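Protein prgH (Salmonella enterica subsp. enterica serovar Typhimurium, PDB 4G2S) probably serves as a structural component of the basal body of the SPI-1 type III secretion system, to which this FHA-domain fragment belongs. Local coordinates at residues C19-L24 / T28-G33; F63-D68 / I74-L79. All coordinates share one frame; numbering follows the deposited sequence.

Contact 1: C19-L24 / T28-G33; sequences CEFPLL and TLFVVG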
ATOM      1  N   CYS A  19     -11.738 -16.327   9.461  1.00 22.33           N
ATOM      2  CA  CYS A  19     -10.284 -16.080   9.647  1.00 23.79           C
ATOM      3  C   CYS A  19      -9.847 -16.568  11.029  1.00 22.42           C
ATOM      4  O   CYS A  19     -10.543 -16.375  12.033  1.00 20.97           O
ATOM      5  CB  CYS A  19      -9.893 -14.592   9.534  1.00 24.94           C
ATOM      6  SG  CYS A  19      -9.744 -14.033   7.846  1.00 28.48           S
ATOM      7  N   GLU A  20      -8.673 -17.176  11.061  1.00 25.23           N
ATOM      8  CA  GLU A  20      -8.163 -17.824  12.268  1.00 25.82           C
ATOM      9  C   GLU A  20      -6.797 -17.261  12.571  1.00 26.99           C
ATOM     10  O   GLU A  20      -5.903 -17.317  11.745  1.00 30.60           O
ATOM     11  CB  GLU A  20      -8.130 -19.335  12.099  1.00 27.68           C
ATOM     12  CG  GLU A  20      -9.528 -19.969  12.235  1.00 27.05           C
ATOM     13  CD  GLU A  20      -9.534 -21.458  12.449  1.00 30.12           C
ATOM     14  OE1 GLU A  20      -8.495 -22.096  12.214  1.00 32.27           O
ATOM     15  OE2 GLU A  20     -10.584 -22.014  12.844  1.00 31.15           O
ATOM     16  N   PHE A  21      -6.634 -16.686  13.744  1.00 25.78           N
ATOM     17  CA  PHE A  21      -5.399 -16.032  14.121  1.00 26.14           C
ATOM     18  C   PHE A  21      -4.750 -16.808  15.275  1.00 27.74           C
ATOM     19  O   PHE A  21      -5.397 -17.102  16.313  1.00 25.08           O
ATOM     20  CB  PHE A  21      -5.632 -14.612  14.575  1.00 26.62           C
ATOM     21  CG  PHE A  21      -6.323 -13.764  13.555  1.00 28.11           C
ATOM     22  CD1 PHE A  21      -5.608 -13.102  12.581  1.00 30.43           C
ATOM     23  CD2 PHE A  21      -7.691 -13.662  13.573  1.00 27.81           C
ATOM     24  CE1 PHE A  21      -6.270 -12.319  11.623  1.00 30.94           C
ATOM     25  CE2 PHE A  21      -8.357 -12.910  12.589  1.00 26.52           C
ATOM     26  CZ  PHE A  21      -7.627 -12.225  11.648  1.00 28.16           C
ATOM     27  N   PRO A  22      -3.461 -17.121  15.113  1.00 30.96           N
ATOM     28  CA  PRO A  22      -2.784 -17.856  16.186  1.00 32.15           C
ATOM     29  C   PRO A  22      -2.509 -16.917  17.324  1.00 32.80           C
ATOM     30  O   PRO A  22      -2.118 -15.776  17.125  1.00 35.96           O
ATOM     31  CB  PRO A  22      -1.464 -18.309  15.536  1.00 36.11           C
ATOM     32  CG  PRO A  22      -1.173 -17.305  14.482  1.00 38.00           C
ATOM     33  CD  PRO A  22      -2.557 -16.835  13.987  1.00 34.11           C
ATOM     34  N   LEU A  23      -2.652 -17.406  18.540  1.00 38.75           N
ATOM     35  CA  LEU A  23      -2.327 -16.610  19.700  1.00 34.07           C
ATOM     36  C   LEU A  23      -0.981 -17.013  20.267  1.00 35.94           C
ATOM     37  O   LEU A  23      -0.679 -18.183  20.419  1.00 36.28           O
ATOM     38  CB  LEU A  23      -3.353 -16.822  20.784  1.00 33.69           C
ATOM     39  CG  LEU A  23      -4.761 -16.391  20.607  1.00 32.96           C
ATOM     40  CD1 LEU A  23      -5.570 -16.907  21.799  1.00 34.97           C
ATOM     41  CD2 LEU A  23      -4.800 -14.879  20.493  1.00 32.03           C
ATOM     42  N   LEU A  24      -0.173 -16.041  20.579  1.00 36.15           N
ATOM     43  CA  LEU A  24       1.066 -16.351  21.324  1.00 40.72           C
ATOM     44  C   LEU A  24       0.836 -16.340  22.815  1.00 38.32           C
ATOM     45  O   LEU A  24      -0.118 -15.751  23.334  1.00 35.82           O
ATOM     46  CB  LEU A  24       2.179 -15.383  20.949  1.00 46.83           C
ATOM     47  CG  LEU A  24       3.143 -15.934  19.900  1.00 54.05           C
ATOM     48  CD1 LEU A  24       3.922 -17.146  20.449  1.00 56.84           C
ATOM     49  CD2 LEU A  24       2.440 -16.290  18.596  1.00 55.53           C
ATOM     50  N   THR A  28      -2.083 -10.699  23.108  1.00 30.96           N
ATOM     51  CA  THR A  28      -2.313 -10.364  21.707  1.00 31.27           C
ATOM     52  C   THR A  28      -3.400  -9.296  21.628  1.00 32.70           C
ATOM     53  O   THR A  28      -4.458  -9.471  22.191  1.00 29.78           O
ATOM     54  CB  THR A  28      -2.725 -11.620  20.906  1.00 28.52           C
ATOM     55  OG1 THR A  28      -1.730 -12.638  21.131  1.00 30.12           O
ATOM     56  CG2 THR A  28      -2.741 -11.331  19.443  1.00 30.12           C
ATOM     57  N   LEU A  29      -3.077  -8.215  20.928  1.00 23.08           N
ATOM     58  CA  LEU A  29      -4.007  -7.104  20.580  1.00 21.72           C
ATOM     59  C   LEU A  29      -4.749  -7.281  19.259  1.00 20.92           C
ATOM     60  O   LEU A  29      -4.153  -7.598  18.203  1.00 23.38           O
ATOM     61  CB  LEU A  29      -3.265  -5.812  20.517  1.00 21.84           C
ATOM     62  CG  LEU A  29      -4.065  -4.474  20.261  1.00 21.61           C
ATOM     63  CD1 LEU A  29      -5.003  -4.254  21.408  1.00 22.02           C
ATOM     64  CD2 LEU A  29      -3.052  -3.273  20.120  1.00 22.66           C
ATOM     65  N   PHE A  30      -6.039  -7.036  19.342  1.00 19.48           N
ATOM     66  CA  PHE A  30      -6.954  -6.975  18.242  1.00 19.51           C
ATOM     67  C   PHE A  30      -7.510  -5.557  18.169  1.00 21.32           C
ATOM     68  O   PHE A  30      -8.237  -5.094  19.039  1.00 20.74           O
ATOM     69  CB  PHE A  30      -8.066  -8.024  18.392  1.00 21.22           C
ATOM     70  CG  PHE A  30      -7.553  -9.415  18.265  1.00 21.41           C
ATOM     71  CD1 PHE A  30      -6.984 -10.035  19.367  1.00 22.90           C
ATOM     72  CD2 PHE A  30      -7.515 -10.042  17.058  1.00 22.67           C
ATOM     73  CE1 PHE A  30      -6.457 -11.322  19.262  1.00 24.36           C
ATOM     74  CE2 PHE A  30      -6.994 -11.361  16.933  1.00 24.31           C
ATOM     75  CZ  PHE A  30      -6.474 -11.978  18.043  1.00 24.90           C
ATOM     76  N   VAL A  31      -7.201  -4.870  17.070  1.00 21.38           N
ATOM     77  CA  VAL A  31      -7.738  -3.550  16.798  1.00 22.72           C
ATOM     78  C   VAL A  31      -8.861  -3.797  15.814  1.00 22.35           C
ATOM     79  O   VAL A  31      -8.627  -4.450  14.775  1.00 21.55           O
ATOM     80  CB  VAL A  31      -6.716  -2.605  16.135  1.00 24.42           C
ATOM     81  CG1 VAL A  31      -7.399  -1.256  15.764  1.00 26.73           C
ATOM     82  CG2 VAL A  31      -5.500  -2.403  17.020  1.00 24.89           C
ATOM     83  N   VAL A  32     -10.067  -3.317  16.171  1.00 23.22           N
ATOM     84  CA  VAL A  32     -11.294  -3.623  15.501  1.00 23.39           C
ATOM     85  C   VAL A  32     -12.027  -2.294  15.178  1.00 27.24           C
ATOM     86  O   VAL A  32     -12.421  -1.498  16.059  1.00 28.12           O
ATOM     87  CB  VAL A  32     -12.236  -4.483  16.340  1.00 25.52           C
ATOM     88  CG1 VAL A  32     -13.398  -4.985  15.526  1.00 27.50           C
ATOM     89  CG2 VAL A  32     -11.570  -5.656  17.017  1.00 22.76           C
ATOM     90  N   GLY A  33     -12.192  -2.031  13.897  1.00 29.48           N
ATOM     91  CA  GLY A  33     -12.766  -0.765  13.500  1.00 34.17           C
ATOM     92  C   GLY A  33     -12.700  -0.459  12.020  1.00 37.88           C
ATOM     93  O   GLY A  33     -12.567  -1.344  11.168  1.00 34.73           O
TER
HETATM   94  O   HOH W   1      -2.402 -14.267  23.255  1.00 31.48           O

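Contact 2: F63-D68 / I74-L79; sequences FEIQVD and IILHEL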
ATOM      1  N   PHE A  63      -9.493  -5.179  21.762  1.00 18.50           N
ATOM      2  CA  PHE A  63      -9.369  -6.052  22.898  1.00 19.95           C
ATOM      3  C   PHE A  63      -8.029  -6.781  22.918  1.00 21.74           C
ATOM      4  O   PHE A  63      -7.396  -6.885  21.873  1.00 21.29           O
ATOM      5  CB  PHE A  63     -10.547  -7.029  22.953  1.00 20.16           C
ATOM      6  CG  PHE A  63     -10.628  -7.978  21.799  1.00 19.45           C
ATOM      7  CD1 PHE A  63     -10.063  -9.212  21.833  1.00 20.80           C
ATOM      8  CD2 PHE A  63     -11.363  -7.619  20.668  1.00 20.50           C
ATOM      9  CE1 PHE A  63     -10.201 -10.129  20.788  1.00 23.20           C
ATOM     10  CE2 PHE A  63     -11.508  -8.504  19.620  1.00 23.17           C
ATOM     11  CZ  PHE A  63     -10.888  -9.754  19.634  1.00 22.07           C
ATOM     12  N   GLU A  64      -7.620  -7.275  24.098  1.00 21.86           N
ATOM     13  CA  GLU A  64      -6.455  -8.138  24.224  1.00 23.64           C
ATOM     14  C   GLU A  64      -6.880  -9.467  24.730  1.00 22.96           C
ATOM     15  O   GLU A  64      -7.683  -9.579  25.655  1.00 23.47           O
ATOM     16  CB  GLU A  64      -5.369  -7.564  25.148  1.00 28.55           C
ATOM     17  CG  GLU A  64      -5.035  -6.093  24.919  1.00 32.61           C
ATOM     18  CD  GLU A  64      -3.783  -5.662  25.677  1.00 37.13           C
ATOM     19  OE1 GLU A  64      -3.170  -4.641  25.338  1.00 34.69           O
ATOM     20  OE2 GLU A  64      -3.322  -6.430  26.564  1.00 42.10           O
ATOM     21  N   ILE A  65      -6.279 -10.486  24.159  1.00 25.61           N
ATOM     22  CA  ILE A  65      -6.326 -11.836  24.705  1.00 28.25           C
ATOM     23  C   ILE A  65      -5.021 -12.187  25.398  1.00 28.97           C
ATOM     24  O   ILE A  65      -3.896 -12.001  24.856  1.00 28.97           O
ATOM     25  CB  ILE A  65      -6.728 -12.868  23.632  1.00 29.19           C
ATOM     26  CG1 ILE A  65      -8.114 -12.478  23.114  1.00 27.34           C
ATOM     27  CG2 ILE A  65      -6.697 -14.281  24.226  1.00 32.87           C
ATOM     28  CD1 ILE A  65      -8.832 -13.561  22.374  1.00 32.89           C
ATOM     29  N   GLN A  66      -5.172 -12.644  26.651  1.00 31.13           N
ATOM     30  CA  GLN A  66      -4.022 -13.033  27.470  1.00 31.44           C
ATOM     31  C   GLN A  66      -4.048 -14.525  27.779  1.00 32.08           C
ATOM     32  O   GLN A  66      -5.008 -14.995  28.364  1.00 33.90           O
ATOM     33  CB  GLN A  66      -4.030 -12.292  28.803  1.00 34.98           C
ATOM     34  CG  GLN A  66      -2.753 -12.479  29.569  1.00 37.49           C
ATOM     35  CD  GLN A  66      -2.666 -11.634  30.835  1.00 44.49           C
ATOM     36  OE1 GLN A  66      -3.447 -10.714  31.052  1.00 44.80           O
ATOM     37  NE2 GLN A  66      -1.674 -11.932  31.657  1.00 49.97           N
ATOM     38  N   VAL A  67      -2.973 -15.219  27.440  1.00 34.28           N
ATOM     39  CA  VAL A  67      -2.856 -16.683  27.569  1.00 35.88           C
ATOM     40  C   VAL A  67      -1.704 -16.822  28.544  1.00 41.26           C
ATOM     41  O   VAL A  67      -0.551 -16.481  28.163  1.00 39.63           O
ATOM     42  CB  VAL A  67      -2.479 -17.343  26.235  1.00 38.16           C
ATOM     43  CG1 VAL A  67      -2.186 -18.830  26.388  1.00 42.04           C
ATOM     44  CG2 VAL A  67      -3.532 -17.095  25.144  1.00 35.57           C
ATOM     45  N   ASP A  68      -1.993 -17.281  29.787  1.00 69.32           N
ATOM     46  CA  ASP A  68      -0.941 -17.365  30.821  1.00 71.52           C
ATOM     47  C   ASP A  68       0.100 -18.369  30.353  1.00 74.27           C
ATOM     48  O   ASP A  68      -0.157 -19.182  29.474  1.00 76.17           O
ATOM     49  CB  ASP A  68      -1.460 -17.675  32.267  1.00 72.76           C
ATOM     50  CG  ASP A  68      -1.880 -19.160  32.491  1.00 76.02           C
ATOM     51  OD1 ASP A  68      -2.164 -19.887  31.504  1.00 75.18           O
ATOM     52  OD2 ASP A  68      -1.925 -19.598  33.685  1.00 78.92           O
ATOM     53  N   ILE A  74      -7.595 -18.248  30.414  1.00 44.04           N
ATOM     54  CA  ILE A  74      -7.718 -17.276  29.298  1.00 38.86           C
ATOM     55  C   ILE A  74      -8.547 -16.056  29.656  1.00 37.24           C
ATOM     56  O   ILE A  74      -9.755 -16.165  29.982  1.00 39.25           O
ATOM     57  CB  ILE A  74      -8.297 -17.868  27.957  1.00 39.80           C
ATOM     58  CG1 ILE A  74      -7.437 -19.025  27.443  1.00 41.03           C
ATOM     59  CG2 ILE A  74      -8.305 -16.803  26.869  1.00 36.83           C
ATOM     60  CD1 ILE A  74      -8.154 -19.909  26.450  1.00 43.79           C
ATOM     61  N   ILE A  75      -7.910 -14.897  29.506  1.00 32.89           N
ATOM     62  CA  ILE A  75      -8.465 -13.627  29.917  1.00 31.28           C
ATOM     63  C   ILE A  75      -8.614 -12.696  28.711  1.00 30.15           C
ATOM     64  O   ILE A  75      -7.681 -12.516  27.975  1.00 26.26           O
ATOM     65  CB  ILE A  75      -7.575 -12.952  30.981  1.00 31.53           C
ATOM     66  CG1 ILE A  75      -7.497 -13.852  32.198  1.00 35.32           C
ATOM     67  CG2 ILE A  75      -8.191 -11.601  31.418  1.00 31.18           C
ATOM     68  CD1 ILE A  75      -8.791 -14.009  32.954  1.00 36.71           C
ATOM     69  N   LEU A  76      -9.804 -12.149  28.535  1.00 28.24           N
ATOM     70  CA  LEU A  76      -9.993 -11.154  27.525  1.00 27.01           C
ATOM     71  C   LEU A  76     -10.082  -9.783  28.201  1.00 26.16           C
ATOM     72  O   LEU A  76     -10.815  -9.622  29.199  1.00 26.16           O
ATOM     73  CB  LEU A  76     -11.199 -11.504  26.714  1.00 29.15           C
ATOM     74  CG  LEU A  76     -11.453 -10.643  25.436  1.00 30.08           C
ATOM     75  CD1 LEU A  76     -12.063 -11.529  24.419  1.00 31.99           C
ATOM     76  CD2 LEU A  76     -12.354  -9.518  25.855  1.00 30.91           C
ATOM     77  N   HIS A  77      -9.244  -8.850  27.742  1.00 23.42           N
ATOM     78  CA  HIS A  77      -9.320  -7.469  28.209  1.00 24.59           C
ATOM     79  C   HIS A  77      -9.978  -6.654  27.159  1.00 22.96           C
ATOM     80  O   HIS A  77      -9.403  -6.475  26.070  1.00 22.93           O
ATOM     81  CB  HIS A  77      -7.949  -6.936  28.465  1.00 26.10           C
ATOM     82  CG  HIS A  77      -7.158  -7.763  29.368  1.00 28.37           C
ATOM     83  ND1 HIS A  77      -7.282  -7.682  30.687  1.00 28.73           N
ATOM     84  CD2 HIS A  77      -6.150  -8.685  29.126  1.00 30.86           C
ATOM     85  CE1 HIS A  77      -6.404  -8.521  31.274  1.00 29.66           C
ATOM     86  NE2 HIS A  77      -5.721  -9.134  30.330  1.00 29.89           N
ATOM     87  N   GLU A  78     -11.189  -6.167  27.430  1.00 22.68           N
ATOM     88  CA  GLU A  78     -11.856  -5.198  26.561  1.00 24.86           C
ATOM     89  C   GLU A  78     -11.388  -3.809  26.836  1.00 25.26           C
ATOM     90  O   GLU A  78     -11.549  -3.343  27.963  1.00 24.34           O
ATOM     91  CB  GLU A  78     -13.358  -5.148  26.835  1.00 29.13           C
ATOM     92  CG  GLU A  78     -14.127  -6.306  26.368  1.00 33.78           C
ATOM     93  CD  GLU A  78     -15.622  -6.005  26.184  1.00 38.10           C
ATOM     94  OE1 GLU A  78     -16.151  -4.868  26.337  1.00 39.20           O
ATOM     95  OE2 GLU A  78     -16.242  -6.965  25.804  1.00 42.56           O
ATOM     96  N   LEU A  79     -10.912  -3.090  25.804  1.00 23.70           N
ATOM     97  CA  LEU A  79     -10.316  -1.742  25.981  1.00 24.82           C
ATOM     98  C   LEU A  79     -11.339  -0.627  25.867  1.00 29.31           C
ATOM     99  O   LEU A  79     -11.965  -0.479  24.826  1.00 26.45           O
ATOM    100  CB  LEU A  79      -9.197  -1.506  24.996  1.00 25.01           C
ATOM    101  CG  LEU A  79      -8.108  -2.605  25.072  1.00 23.03           C
ATOM    102  CD1 LEU A  79      -6.960  -2.306  24.100  1.00 23.60           C
ATOM    103  CD2 LEU A  79      -7.549  -2.936  26.419  1.00 24.79           C
TER

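Contact 1: C19-L24 / T28-G33
Between the two sheets of the FHA beta sandwich, Phe21 and Leu23 meet Thr28 and Phe30. Strand 20-22 is an outermost strand of one sheet, and strand 26-33 belongs to the other. No direct hydrogen bond joins 19-24 to 28-33. The contact is apolar, with one water where Leu24 comes near Thr28.

Two side chains of 19-24 meet the rim of the Phe30 ring at different points. Leu23 reaches it with one methyl, CD2, which comes to its edge, near the ring plane, 4.1 Å from CE1. Phe21 CD2 also meets the edge, 4.1 Å from Phe30 CE2. Phe30 CG stands anti to its own carbonyl carbon (chi1 -67°), and this sends the ring off strand 26-33 toward the facing strand. Such interleaved aromatic and aliphatic side chains fill the interior of a two-sheet sandwich. Here Val9 of strand 7-11 also touches both Leu23 and Phe30, and Phe63 stacks on Phe30.

The same Leu23 methyl packs against Thr28, 3.9 Å from its OG1. That hydroxyl is 2.8 Å from a water that lies 2.7 Å from Leu24 O. The water thus links the backbone at Leu24 to the Thr28 hydroxyl. Leu29, on the other side of strand 26-33, packs on Gly18 of a second subunit.

Contact 2: F63-D68 / I74-L79
Four backbone hydrogen bonds pair Glu64 with His77 and Gln66 with Ile75. Glu64 N donates to His77 O at 2.8 Å, and His77 N donates to Glu64 O at 2.7 Å. Gln66 N reaches Ile75 O at 2.8 Å, while Ile75 N to Gln66 O is longer at 3.1 Å but nearly straight (175°). The amide and carbonyl of both pairs are therefore satisfied within the two strands.

A fifth bond runs between side chains. His77 NE2 donates to Gln66 OE1 at 2.9 Å. The oxygen lies close to the imidazole plane, and the donor lies in the plane of the amide carbonyl. Ring and amide planes are 30° apart, in keeping with this in-plane bond. Gln66 CG is anti to the backbone N (chi1 -170°), and the chain extends from there to bring OE1 to the ring edge. Ile75 CG2 lies over one face of the imidazole, offset toward the rim. Glu64 OE1 is engaged by Arg27 and by Arg10 of a second subunit; Glu78 pairs with Arg87.

On the opposite face the contacts are apolar. Phe63 CD1 meets Leu76 CD1 at 4.0 Å, and Ile65 CG2 meets Ile74 CG2 at 4.0 Å. Ile104 of strand 100-106 packs against both isoleucines. This is an antiparallel beta hairpin with the largely apolar face of Phe63, Ile65, Val67, Ile74 and Leu76 turned into a beta sandwich, as in FHA domains.

Both segments of contact 1 precede those of contact 2 in the chain, and the centres are about 11 Å apart. They share the five-stranded mixed sheet, where strand 26-33 runs antiparallel beside strand 63-67. Two probable backbone hydrogen bonds join these neighbours: Thr28 N to Ile65 O at 2.8 Å and Phe30 N to Phe63 O at 2.9 Å. Contact 1 joins the two layers of the sandwich. Contact 2 joins neighbouring strands of one layer, whose inner face packs on the other, and extends that sheet toward strand 83-88. Both contacts also touch the second subunit, so the same sheet takes part in packing between copies.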